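Local coordinates for protein putative peptidase (Parabacteroides merdae, PDB 4L8K) that is a putative peptidase of family S41, probably a serine hydrolase that cleaves peptide bonds in proteins or peptides, at residues I120-Y125 with G149-V154; D153-G158 with I214-R219; G160-S165 with Y222-D227; T286-T291 with R299-E304. One frame throughout, in Å; residues are numbered along the deposited sequence.

Overall arrangement
From the N terminus, contact 1 closes first: the strand-helix-strand unit 120-125, 134-143, 149-153 brings its two parallel strands together. Its last residues, D153 and V154, also open contact 2, which spans 55 intervening residues to reach the neighbouring strand 213-217. Contact 3 crosses contact 2, since 160-165 starts after 153-158 and pairs with 222-227, beyond 214-219; it sets the starts of helices 162-169 and 224-232 against each other at the probable active site. Contact 4 comes last, a local closure of seven intervening residues joining the chain after edge strand 286-287 to helix 301-311. The R155-D300 salt bridge connects contacts 2 and 4, whereas contacts 3 and 4 stay apart, nearest atoms about 13 Å.

Contact 1 of 4, residues I120-Y125 with G149-V154; sequences IGYVYY and GLIFDV
D153 OD2 takes a hydrogen bond from Y122 OH at 2.6 Å, the shortest polar bond between 120-125 and 149-154, and is also salt-bridged to R155. The hydroxyl meets the anti side of the oxygen, 19° out of the carboxylate plane, and the oxygen in turn lies in the plane of the Y122 ring, at its edge; Q96 is a second partner of the hydroxyl. Y122 CG stands anti to the backbone N (chi1 172°), beside the carbonyl carbon. I151 CG2 meets the edge of the Y122 ring, 3.6 Å from Y122 CD1. Further back, I120 CG2 packs on I151 CD1 at 3.7 Å. V123 occupies the reverse face, with CG2 3.9 Å from L150 CD1 and CG1 3.9 Å from F152 CE2. Between the two faces runs a regular parallel ladder, its axes 13° apart and five backbone bonds long, from G121 N to G149 O (3.1 Å) through to Y125 N to D153 O (3.0 Å). The two strands are joined by helix 134-143 as a beta-alpha-beta crossover. Strand 110-115 flanks 120-125, strand 213-217 flanks 149-153, and helix 301-311 covers I120 and I151.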
loop_
_atom_site.group_PDB
_atom_site.type_symbol
_atom_site.label_atom_id
_atom_site.label_comp_id
_atom_site.label_asym_id
_atom_site.label_seq_id
_atom_site.Cartn_x
_atom_site.Cartn_y
_atom_site.Cartn_z
ATOM N N ILE A 120 0.772 25.830 -4.972
ATOM C CA ILE A 120 0.575 24.412 -4.655
ATOM C C ILE A 120 1.618 23.903 -3.664
ATOM O O ILE A 120 2.820 24.089 -3.864
ATOM C CB ILE A 120 0.607 23.606 -5.999
ATOM C CG1 ILE A 120 -0.720 23.871 -6.785
ATOM C CG2 ILE A 120 0.836 22.074 -5.766
ATOM C CD1 ILE A 120 -0.709 23.429 -8.158
ATOM N N GLY A 121 1.136 23.277 -2.598
ATOM C CA GLY A 121 1.972 22.623 -1.603
ATOM C C GLY A 121 2.274 21.197 -2.037
ATOM O O GLY A 121 1.368 20.448 -2.388
ATOM N N TYR A 122 3.542 20.811 -2.088
ATOM C CA TYR A 122 3.908 19.434 -2.474
ATOM C C TYR A 122 4.587 18.736 -1.284
ATOM O O TYR A 122 5.503 19.280 -0.680
ATOM C CB TYR A 122 4.779 19.404 -3.749
ATOM C CG TYR A 122 5.351 18.028 -4.073
ATOM C CD1 TYR A 122 4.590 17.069 -4.744
ATOM C CD2 TYR A 122 6.630 17.664 -3.650
ATOM C CE1 TYR A 122 5.094 15.794 -5.005
ATOM C CE2 TYR A 122 7.127 16.376 -3.873
ATOM C CZ TYR A 122 6.366 15.453 -4.566
ATOM O OH TYR A 122 6.883 14.199 -4.803
ATOM N N VAL A 123 4.092 17.550 -0.928
ATOM C CA VAL A 123 4.677 16.727 0.133
ATOM C C VAL A 123 5.057 15.362 -0.457
ATOM O O VAL A 123 4.248 14.729 -1.131
ATOM C CB VAL A 123 3.754 16.544 1.397
ATOM C CG1 VAL A 123 4.456 15.744 2.499
ATOM C CG2 VAL A 123 3.249 17.880 1.951
ATOM N N TYR A 124 6.281 14.910 -0.194
ATOM C CA TYR A 124 6.669 13.540 -0.483
ATOM C C TYR A 124 6.856 12.818 0.857
ATOM O O TYR A 124 7.621 13.263 1.726
ATOM C CB TYR A 124 7.912 13.390 -1.369
ATOM C CG TYR A 124 8.179 11.927 -1.662
ATOM C CD1 TYR A 124 7.258 11.160 -2.373
ATOM C CD2 TYR A 124 9.310 11.288 -1.162
ATOM C CE1 TYR A 124 7.466 9.801 -2.603
ATOM C CE2 TYR A 124 9.548 9.935 -1.414
ATOM C CZ TYR A 124 8.604 9.187 -2.108
ATOM O OH TYR A 124 8.764 7.843 -2.316
ATOM N N TYR A 125 6.114 11.730 1.036
ATOM C CA TYR A 125 6.209 10.908 2.231
ATOM C C TYR A 125 6.580 9.482 1.778
ATOM O O TYR A 125 5.720 8.707 1.356
ATOM C CB TYR A 125 4.898 10.973 3.044
ATOM C CG TYR A 125 5.031 10.342 4.415
ATOM C CD1 TYR A 125 6.011 10.766 5.308
ATOM C CD2 TYR A 125 4.170 9.334 4.824
ATOM C CE1 TYR A 125 6.135 10.189 6.574
ATOM C CE2 TYR A 125 4.278 8.761 6.092
ATOM C CZ TYR A 125 5.248 9.210 6.972
ATOM O OH TYR A 125 5.372 8.649 8.214
ATOM N N GLY A 149 -4.087 24.340 -3.173
ATOM C CA GLY A 149 -4.247 22.910 -2.945
ATOM C C GLY A 149 -2.962 22.232 -2.571
ATOM O O GLY A 149 -1.902 22.853 -2.587
ATOM N N LEU A 150 -3.066 20.933 -2.253
ATOM C CA LEU A 150 -1.968 20.115 -1.786
ATOM C C LEU A 150 -1.804 18.859 -2.601
ATOM O O LEU A 150 -2.782 18.199 -2.946
ATOM C CB LEU A 150 -2.226 19.737 -0.303
ATOM C CG LEU A 150 -1.202 18.816 0.420
ATOM C CD1 LEU A 150 -0.027 19.628 0.924
ATOM C CD2 LEU A 150 -1.831 18.142 1.598
ATOM N N ILE A 151 -0.546 18.492 -2.839
ATOM C CA ILE A 151 -0.167 17.220 -3.448
ATOM C C ILE A 151 0.485 16.411 -2.315
ATOM O O ILE A 151 1.473 16.878 -1.710
ATOM C CB ILE A 151 0.739 17.352 -4.730
ATOM C CG1 ILE A 151 0.010 18.105 -5.872
ATOM C CG2 ILE A 151 1.244 15.968 -5.224
ATOM C CD1 ILE A 151 0.971 18.569 -7.075
ATOM N N PHE A 152 -0.108 15.237 -1.984
ATOM C CA PHE A 152 0.436 14.341 -0.962
ATOM C C PHE A 152 0.922 13.072 -1.687
ATOM O O PHE A 152 0.141 12.204 -2.055
ATOM C CB PHE A 152 -0.579 14.049 0.173
ATOM C CG PHE A 152 0.111 13.606 1.445
ATOM C CD1 PHE A 152 0.507 12.277 1.618
ATOM C CD2 PHE A 152 0.427 14.528 2.444
ATOM C CE1 PHE A 152 1.176 11.875 2.785
ATOM C CE2 PHE A 152 1.089 14.128 3.610
ATOM C CZ PHE A 152 1.452 12.803 3.775
ATOM N N ASP A 153 2.203 13.014 -1.957
ATOM C CA ASP A 153 2.796 11.940 -2.763
ATOM C C ASP A 153 3.301 10.789 -1.890
ATOM O O ASP A 153 4.269 10.948 -1.129
ATOM C CB ASP A 153 3.942 12.549 -3.615
ATOM C CG ASP A 153 4.565 11.676 -4.690
ATOM O OD1 ASP A 153 4.174 10.492 -4.805
ATOM O OD2 ASP A 153 5.434 12.179 -5.421
ATOM N N VAL A 154 2.655 9.613 -2.038
ATOM C CA VAL A 154 3.032 8.383 -1.305
ATOM C C VAL A 154 3.452 7.265 -2.299
ATOM O O VAL A 154 3.354 6.079 -1.981
ATOM C CB VAL A 154 1.942 7.891 -0.308
ATOM C CG1 VAL A 154 1.787 8.856 0.868
ATOM C CG2 VAL A 154 0.606 7.610 -1.008
#

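Contact 2 of 4, residues D153-G158 with I214-R219; sequences DVRDNG and IVLTNR
A parallel bridge between D153 and L216 in the central sheet gives way to a type II beta turn, V154 to N157, where strand 149-153 ends beside strand 213-217. V154 N still bonds to L216 O at 3.1 Å, the donor tilted 15° from the carbonyl plane, and V154 CG2 packs against V215 CG1. Beyond this point side chains take over. D153 OD1 closes an Asx turn by accepting R155 N, and from the opposite face of its plane it accepts R155 NE at 2.9 Å; R155 NH2 meets D153 OD2, which also takes the Y122 hydroxyl, at 2.8 Å. This two-nitrogen, side-on grip fixes the guanidinium, and L216 CD1 lies over one of its faces, 3.8 Å from R155 NH2. NH2 is also salt-bridged to D300, so the buried charge of R155 is shared by two carboxylates. At D156, the third residue of the turn, N218 works with both ends of its amide. N218 CG stands between the backbone N and the carbonyl carbon (chi1 67°). OD1 accepts D156 N at 2.9 Å, while ND2 donates to the anti side of D156 OD1, also at 2.9 Å, with an N-H...O angle of 157°.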
loop_
_atom_site.group_PDB
_atom_site.type_symbol
_atom_site.label_atom_id
_atom_site.label_comp_id
_atom_site.label_asym_id
_atom_site.label_seq_id
_atom_site.Cartn_x
_atom_site.Cartn_y
_atom_site.Cartn_z
ATOM N N ASP A 153 2.203 13.014 -1.957
ATOM C CA ASP A 153 2.796 11.940 -2.763
ATOM C C ASP A 153 3.301 10.789 -1.890
ATOM O O ASP A 153 4.269 10.948 -1.129
ATOM C CB ASP A 153 3.942 12.549 -3.615
ATOM C CG ASP A 153 4.565 11.676 -4.690
ATOM O OD1 ASP A 153 4.174 10.492 -4.805
ATOM O OD2 ASP A 153 5.434 12.179 -5.421
ATOM N N VAL A 154 2.655 9.613 -2.038
ATOM C CA VAL A 154 3.032 8.383 -1.305
ATOM C C VAL A 154 3.452 7.265 -2.299
ATOM O O VAL A 154 3.354 6.079 -1.981
ATOM C CB VAL A 154 1.942 7.891 -0.308
ATOM C CG1 VAL A 154 1.787 8.856 0.868
ATOM C CG2 VAL A 154 0.606 7.610 -1.008
ATOM N N ARG A 155 3.915 7.647 -3.496
ATOM C CA ARG A 155 4.435 6.685 -4.459
ATOM C C ARG A 155 5.719 6.089 -3.898
ATOM O O ARG A 155 6.477 6.811 -3.242
ATOM C CB ARG A 155 4.723 7.352 -5.813
ATOM C CG ARG A 155 3.470 7.764 -6.575
ATOM C CD ARG A 155 3.814 8.493 -7.874
ATOM N NE ARG A 155 4.458 9.783 -7.607
ATOM C CZ ARG A 155 5.079 10.529 -8.513
ATOM N NH1 ARG A 155 5.195 10.106 -9.770
ATOM N NH2 ARG A 155 5.607 11.698 -8.169
ATOM N N ASP A 156 5.951 4.785 -4.113
ATOM C CA ASP A 156 7.121 4.068 -3.616
ATOM C C ASP A 156 7.156 3.994 -2.075
ATOM O O ASP A 156 8.217 3.815 -1.502
ATOM C CB ASP A 156 8.426 4.657 -4.172
ATOM C CG ASP A 156 8.806 4.092 -5.525
ATOM O OD1 ASP A 156 7.894 3.654 -6.269
ATOM O OD2 ASP A 156 10.005 4.087 -5.841
ATOM N N ASN A 157 5.995 4.099 -1.418
ATOM C CA ASN A 157 5.927 3.995 0.028
ATOM C C ASN A 157 5.349 2.618 0.364
ATOM O O ASN A 157 4.151 2.389 0.230
ATOM C CB ASN A 157 5.109 5.158 0.629
ATOM C CG ASN A 157 5.059 5.201 2.149
ATOM O OD1 ASN A 157 5.176 4.174 2.838
ATOM N ND2 ASN A 157 4.821 6.399 2.705
ATOM N N GLY A 158 6.240 1.708 0.759
ATOM C CA GLY A 158 5.927 0.329 1.116
ATOM C C GLY A 158 5.253 0.134 2.465
ATOM O O GLY A 158 5.082 -0.995 2.911
ATOM N N ILE A 214 -4.470 16.227 -3.797
ATOM C CA ILE A 214 -4.212 15.156 -4.749
ATOM C C ILE A 214 -3.262 14.172 -4.071
ATOM O O ILE A 214 -2.161 14.558 -3.709
ATOM C CB ILE A 214 -3.698 15.567 -6.163
ATOM C CG1 ILE A 214 -4.465 16.802 -6.768
ATOM C CG2 ILE A 214 -3.685 14.353 -7.097
ATOM C CD1 ILE A 214 -5.952 16.640 -7.042
ATOM N N VAL A 215 -3.697 12.925 -3.874
ATOM C CA VAL A 215 -2.869 11.854 -3.302
ATOM C C VAL A 215 -2.269 11.090 -4.490
ATOM O O VAL A 215 -3.007 10.666 -5.380
ATOM C CB VAL A 215 -3.623 10.931 -2.285
ATOM C CG1 VAL A 215 -2.759 9.729 -1.859
ATOM C CG2 VAL A 215 -4.081 11.717 -1.054
ATOM N N LEU A 216 -0.934 10.984 -4.547
ATOM C CA LEU A 216 -0.262 10.294 -5.652
ATOM C C LEU A 216 0.099 8.884 -5.250
ATOM O O LEU A 216 0.686 8.678 -4.189
ATOM C CB LEU A 216 1.003 11.047 -6.136
ATOM C CG LEU A 216 0.889 12.541 -6.506
ATOM C CD1 LEU A 216 2.145 12.993 -7.238
ATOM C CD2 LEU A 216 -0.340 12.842 -7.415
ATOM N N THR A 217 -0.299 7.896 -6.068
ATOM C CA THR A 217 -0.048 6.486 -5.783
ATOM C C THR A 217 0.567 5.749 -6.982
ATOM O O THR A 217 0.414 6.170 -8.131
ATOM C CB THR A 217 -1.364 5.755 -5.355
ATOM O OG1 THR A 217 -2.295 5.763 -6.423
ATOM C CG2 THR A 217 -2.011 6.355 -4.131
ATOM N N ASN A 218 1.247 4.642 -6.702
ATOM C CA ASN A 218 1.780 3.738 -7.712
ATOM C C ASN A 218 1.733 2.322 -7.139
ATOM O O ASN A 218 1.332 2.160 -5.993
ATOM C CB ASN A 218 3.184 4.146 -8.233
ATOM C CG ASN A 218 4.322 4.064 -7.258
ATOM O OD1 ASN A 218 4.161 3.724 -6.085
ATOM N ND2 ASN A 218 5.503 4.403 -7.730
ATOM N N ARG A 219 2.078 1.301 -7.932
ATOM C CA ARG A 219 2.080 -0.092 -7.497
ATOM C C ARG A 219 2.998 -0.310 -6.289
ATOM O O ARG A 219 2.804 -1.251 -5.521
ATOM C CB ARG A 219 2.497 -1.026 -8.665
ATOM C CG ARG A 219 2.113 -2.490 -8.459
ATOM C CD ARG A 219 0.627 -2.709 -8.225
ATOM N NE ARG A 219 0.415 -4.142 -8.177
ATOM C CZ ARG A 219 -0.729 -4.760 -7.926
ATOM N NH1 ARG A 219 -1.789 -4.072 -7.515
ATOM N NH2 ARG A 219 -0.801 -6.077 -8.005
#

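Contact 3 of 4, residues G160-S165 with Y222-D227; sequences GSMLYS and YSATND. With PO4 (phosphate ion), chain E.
M162, a selenomethionine, reaches across to D227 and A224 with the end of its side chain. The contact begins at SE; CB and CG lead up to it, CG lying anti to the carbonyl carbon (chi1 -49°), and bends at chi2 and chi3 follow. SE comes within 4.1 Å of D227 OD2, and CE ends 3.1 Å from the same oxygen, a short distance of doubtful exactness. CE is also 3.9 Å from D227 CB and 4.5 Å from A224 CB. The methyl of A224 packs more closely on G160 O, at 3.7 Å. Between the two segments, water 1 accepts from G160 N at 2.9 Å and from A224 N at 3.0 Å. Two backbone N-H groups converging on one oxygen beside S223, which sits at the N-cap of its helix, are consistent with the oxyanion hole and nucleophile position of S41 peptidases. S223 OG donates to O2 of a phosphate, probably from the crystallisation liquor, that is also hydrogen-bonded to H68 ND1. S161 OG caps L163 N at the start of the other helix. Helices 162-169 and 224-232 thus meet near their N-terminal ends, each following one of the neighbouring strands 149-153 and 213-217 of the central sheet.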
loop_
_atom_site.group_PDB
_atom_site.type_symbol
_atom_site.label_atom_id
_atom_site.label_comp_id
_atom_site.label_asym_id
_atom_site.label_seq_id
_atom_site.Cartn_x
_atom_site.Cartn_y
_atom_site.Cartn_z
ATOM N N GLY A 160 4.634 0.932 6.720
ATOM C CA GLY A 160 5.318 1.136 7.987
ATOM C C GLY A 160 4.329 1.187 9.129
ATOM O O GLY A 160 3.472 0.297 9.255
ATOM N N SER A 161 4.411 2.239 9.955
ATOM C CA SER A 161 3.555 2.282 11.137
ATOM C C SER A 161 2.247 2.979 10.910
ATOM O O SER A 161 2.205 4.124 10.443
ATOM C CB SER A 161 4.268 2.909 12.328
ATOM O OG SER A 161 3.428 2.913 13.471
HETATM N N MSE A 162 1.178 2.303 11.374
HETATM C CA MSE A 162 -0.231 2.724 11.353
HETATM C C MSE A 162 -0.439 3.957 12.245
HETATM O O MSE A 162 -1.454 4.657 12.116
HETATM C CB MSE A 162 -1.130 1.577 11.844
HETATM C CG MSE A 162 -0.843 0.239 11.159
HETATM SE SE MSE A 162 -2.432 -0.675 10.516
HETATM C CE MSE A 162 -2.883 0.634 9.136
ATOM N N LEU A 163 0.496 4.187 13.193
ATOM C CA LEU A 163 0.412 5.329 14.086
ATOM C C LEU A 163 0.491 6.619 13.258
ATOM O O LEU A 163 -0.307 7.529 13.472
ATOM C CB LEU A 163 1.527 5.263 15.152
ATOM C CG LEU A 163 1.694 6.497 16.074
ATOM C CD1 LEU A 163 0.659 6.493 17.167
ATOM C CD2 LEU A 163 3.084 6.535 16.697
ATOM N N TYR A 164 1.381 6.645 12.251
ATOM C CA TYR A 164 1.580 7.817 11.393
ATOM C C TYR A 164 0.530 7.885 10.325
ATOM O O TYR A 164 0.112 8.983 9.938
ATOM C CB TYR A 164 2.993 7.815 10.804
ATOM C CG TYR A 164 4.025 7.662 11.904
ATOM C CD1 TYR A 164 4.059 8.546 12.986
ATOM C CD2 TYR A 164 4.918 6.600 11.902
ATOM C CE1 TYR A 164 4.975 8.384 14.022
ATOM C CE2 TYR A 164 5.862 6.452 12.910
ATOM C CZ TYR A 164 5.885 7.349 13.969
ATOM O OH TYR A 164 6.829 7.252 14.951
ATOM N N SER A 165 0.062 6.720 9.893
ATOM C CA SER A 165 -1.036 6.622 8.945
ATOM C C SER A 165 -2.252 7.368 9.514
ATOM O O SER A 165 -2.681 8.333 8.898
ATOM C CB SER A 165 -1.352 5.156 8.670
ATOM O OG SER A 165 -2.058 5.076 7.448
ATOM N N TYR A 222 1.934 0.436 -0.869
ATOM C CA TYR A 222 1.258 -0.751 -0.362
ATOM C C TYR A 222 1.365 -0.874 1.148
ATOM O O TYR A 222 2.040 -0.066 1.785
ATOM C CB TYR A 222 1.792 -2.040 -1.051
ATOM C CG TYR A 222 3.287 -2.222 -0.962
ATOM C CD1 TYR A 222 3.873 -2.812 0.158
ATOM C CD2 TYR A 222 4.122 -1.809 -1.997
ATOM C CE1 TYR A 222 5.250 -3.006 0.236
ATOM C CE2 TYR A 222 5.505 -2.010 -1.933
ATOM C CZ TYR A 222 6.059 -2.630 -0.821
ATOM O OH TYR A 222 7.412 -2.826 -0.702
ATOM N N SER A 223 0.680 -1.914 1.706
ATOM C CA SER A 223 0.577 -2.254 3.118
ATOM C C SER A 223 -0.067 -1.082 3.887
ATOM O O SER A 223 -1.178 -0.729 3.498
ATOM C CB SER A 223 1.918 -2.695 3.680
ATOM O OG SER A 223 2.278 -3.894 3.006
ATOM N N ALA A 224 0.571 -0.467 4.916
ATOM C CA ALA A 224 -0.061 0.655 5.658
ATOM C C ALA A 224 -0.446 1.822 4.695
ATOM O O ALA A 224 -1.435 2.504 4.930
ATOM C CB ALA A 224 0.854 1.162 6.773
ATOM N N THR A 225 0.311 2.007 3.599
ATOM C CA THR A 225 0.044 3.036 2.591
ATOM C C THR A 225 -1.275 2.740 1.881
ATOM O O THR A 225 -2.002 3.680 1.548
ATOM C CB THR A 225 1.200 3.123 1.612
ATOM O OG1 THR A 225 2.398 3.195 2.377
ATOM C CG2 THR A 225 1.098 4.327 0.666
ATOM N N ASN A 226 -1.585 1.444 1.667
ATOM C CA ASN A 226 -2.838 1.031 1.036
ATOM C C ASN A 226 -3.997 1.417 1.933
ATOM O O ASN A 226 -4.985 1.933 1.441
ATOM C CB ASN A 226 -2.852 -0.486 0.737
ATOM C CG ASN A 226 -3.971 -0.904 -0.175
ATOM O OD1 ASN A 226 -4.189 -0.313 -1.231
ATOM N ND2 ASN A 226 -4.709 -1.934 0.203
ATOM N N ASP A 227 -3.861 1.216 3.264
ATOM C CA ASP A 227 -4.906 1.573 4.239
ATOM C C ASP A 227 -5.072 3.087 4.336
ATOM O O ASP A 227 -6.190 3.553 4.516
ATOM C CB ASP A 227 -4.591 0.984 5.622
ATOM C CG ASP A 227 -4.381 -0.514 5.657
ATOM O OD1 ASP A 227 -4.868 -1.217 4.723
ATOM O OD2 ASP A 227 -3.772 -0.993 6.623
HETATM P P PO4 E . 0.941 -7.081 4.389
HETATM O O1 PO4 E . -0.168 -7.999 4.870
HETATM O O2 PO4 E . 0.300 -5.790 3.788
HETATM O O3 PO4 E . 1.856 -6.724 5.589
HETATM O O4 PO4 E . 1.745 -7.800 3.281
HETATM O O HOH W 1 2.910 -1.338 6.520
#

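Contact 4 of 4, residues T286-T291 with R299-E304; sequences TAVAIT and RDTIIE
T291 N donates to T301 OG1 at 3.0 Å with an N-H...O angle of 164°, a nearly straight hydrogen bond joining 286-291 to 299-304. The two threonine side chains cross at about a right angle, T291 CG2 lying 4.1 Å from T301 CG2. T301 CB also presses on A289 O at 3.4 Å. V288 and I290, the residues before and after A289, both touch I302. V288 CG1 meets I302 CG1 at 4.0 Å, and I290 crosses I302 at about a right angle, its CG1 against I302 CD1. The tip of I290 continues outward, CD1 resting 3.6 Å from D300 OD1, so a methyl rests against the capping carboxylate.

The next shell holds these groups in place. D300 is the N-cap of helix 301-311, its CG anti to the backbone N (chi1 -175°). OD1 accepts I303 N at 3.1 Å from well above the carboxylate plane, and I302 N by a weak bond. D294, in the short helix 292-296, is hydrogen-bonded to T301 OG1 through OD2 and salt-bridged to R299 NE through OD1, while its backbone N is capped by T291 OG1.

Accepting T291 N, T301 OG1 would then probably donate to D294 OD2. A helix N terminus and the guanidinium of R155, paired with OD2, would together be expected to favour a negatively charged D300 despite its burial.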
loop_
_atom_site.group_PDB
_atom_site.type_symbol
_atom_site.label_atom_id
_atom_site.label_comp_id
_atom_site.label_asym_id
_atom_site.label_seq_id
_atom_site.Cartn_x
_atom_site.Cartn_y
_atom_site.Cartn_z
ATOM N N THR A 286 -8.120 9.056 -10.943
ATOM C CA THR A 286 -7.623 9.426 -12.257
ATOM C C THR A 286 -6.340 8.666 -12.510
ATOM O O THR A 286 -5.345 8.887 -11.817
ATOM C CB THR A 286 -7.421 10.959 -12.364
ATOM O OG1 THR A 286 -8.623 11.613 -11.964
ATOM C CG2 THR A 286 -7.035 11.405 -13.784
ATOM N N ALA A 287 -6.368 7.764 -13.506
ATOM C CA ALA A 287 -5.194 6.999 -13.888
ATOM C C ALA A 287 -4.242 7.902 -14.705
ATOM O O ALA A 287 -4.657 8.500 -15.696
ATOM C CB ALA A 287 -5.603 5.762 -14.691
ATOM N N VAL A 288 -2.993 8.060 -14.230
ATOM C CA VAL A 288 -1.948 8.857 -14.878
ATOM C C VAL A 288 -0.658 8.043 -14.786
ATOM O O VAL A 288 -0.321 7.546 -13.713
ATOM C CB VAL A 288 -1.767 10.325 -14.335
ATOM C CG1 VAL A 288 -0.769 11.105 -15.190
ATOM C CG2 VAL A 288 -3.085 11.091 -14.276
ATOM N N ALA A 289 0.050 7.901 -15.907
ATOM C CA ALA A 289 1.322 7.185 -15.995
ATOM C C ALA A 289 2.416 8.129 -16.447
ATOM O O ALA A 289 2.168 8.949 -17.336
ATOM C CB ALA A 289 1.214 6.000 -16.986
ATOM N N ILE A 290 3.636 7.999 -15.878
ATOM C CA ILE A 290 4.788 8.794 -16.342
ATOM C C ILE A 290 5.107 8.345 -17.793
ATOM O O ILE A 290 5.198 7.153 -18.072
ATOM C CB ILE A 290 6.016 8.723 -15.393
ATOM C CG1 ILE A 290 5.655 9.342 -14.009
ATOM C CG2 ILE A 290 7.247 9.456 -16.018
ATOM C CD1 ILE A 290 6.797 9.319 -13.000
ATOM N N THR A 291 5.173 9.313 -18.714
ATOM C CA THR A 291 5.423 9.013 -20.117
ATOM C C THR A 291 6.899 9.082 -20.436
ATOM O O THR A 291 7.649 9.801 -19.771
ATOM C CB THR A 291 4.620 9.939 -21.018
ATOM O OG1 THR A 291 5.104 11.263 -20.848
ATOM C CG2 THR A 291 3.134 9.867 -20.731
ATOM N N ARG A 299 10.360 15.785 -16.707
ATOM C CA ARG A 299 9.036 16.024 -16.112
ATOM C C ARG A 299 8.393 14.769 -15.563
ATOM O O ARG A 299 8.569 13.677 -16.116
ATOM C CB ARG A 299 8.087 16.617 -17.165
ATOM C CG ARG A 299 8.349 18.067 -17.524
ATOM C CD ARG A 299 7.676 18.408 -18.850
ATOM N NE ARG A 299 6.237 18.095 -18.872
ATOM C CZ ARG A 299 5.268 18.967 -18.610
ATOM N NH1 ARG A 299 5.559 20.224 -18.296
ATOM N NH2 ARG A 299 4.000 18.595 -18.675
ATOM N N ASP A 300 7.603 14.940 -14.495
ATOM C CA ASP A 300 6.833 13.856 -13.901
ATOM C C ASP A 300 5.396 14.085 -14.342
ATOM O O ASP A 300 4.763 15.029 -13.876
ATOM C CB ASP A 300 6.990 13.862 -12.344
ATOM C CG ASP A 300 6.326 12.707 -11.600
ATOM O OD1 ASP A 300 5.182 12.345 -11.952
ATOM O OD2 ASP A 300 6.930 12.199 -10.625
ATOM N N THR A 301 4.892 13.250 -15.249
ATOM C CA THR A 301 3.529 13.344 -15.802
ATOM C C THR A 301 2.457 13.413 -14.697
ATOM O O THR A 301 1.504 14.191 -14.823
ATOM C CB THR A 301 3.252 12.149 -16.741
ATOM O OG1 THR A 301 4.418 11.921 -17.526
ATOM C CG2 THR A 301 2.063 12.384 -17.679
ATOM N N ILE A 302 2.649 12.633 -13.609
ATOM C CA ILE A 302 1.712 12.549 -12.500
ATOM C C ILE A 302 1.732 13.856 -11.693
ATOM O O ILE A 302 0.656 14.411 -11.451
ATOM C CB ILE A 302 1.961 11.272 -11.632
ATOM C CG1 ILE A 302 1.979 10.020 -12.552
ATOM C CG2 ILE A 302 0.871 11.152 -10.557
ATOM C CD1 ILE A 302 2.350 8.668 -11.891
ATOM N N ILE A 303 2.928 14.376 -11.326
ATOM C CA ILE A 303 2.990 15.650 -10.596
ATOM C C ILE A 303 2.366 16.771 -11.470
ATOM O O ILE A 303 1.566 17.561 -10.958
ATOM C CB ILE A 303 4.420 16.004 -10.099
ATOM C CG1 ILE A 303 4.937 14.943 -9.089
ATOM C CG2 ILE A 303 4.465 17.432 -9.468
ATOM C CD1 ILE A 303 6.474 15.100 -8.682
ATOM N N GLU A 304 2.685 16.788 -12.795
ATOM C CA GLU A 304 2.175 17.812 -13.714
ATOM C C GLU A 304 0.644 17.774 -13.847
ATOM O O GLU A 304 0.016 18.829 -13.805
ATOM C CB GLU A 304 2.823 17.702 -15.095
ATOM C CG GLU A 304 4.307 18.008 -15.096
ATOM C CD GLU A 304 4.731 19.418 -14.733
ATOM O OE1 GLU A 304 3.899 20.349 -14.805
ATOM O OE2 GLU A 304 5.924 19.594 -14.415
#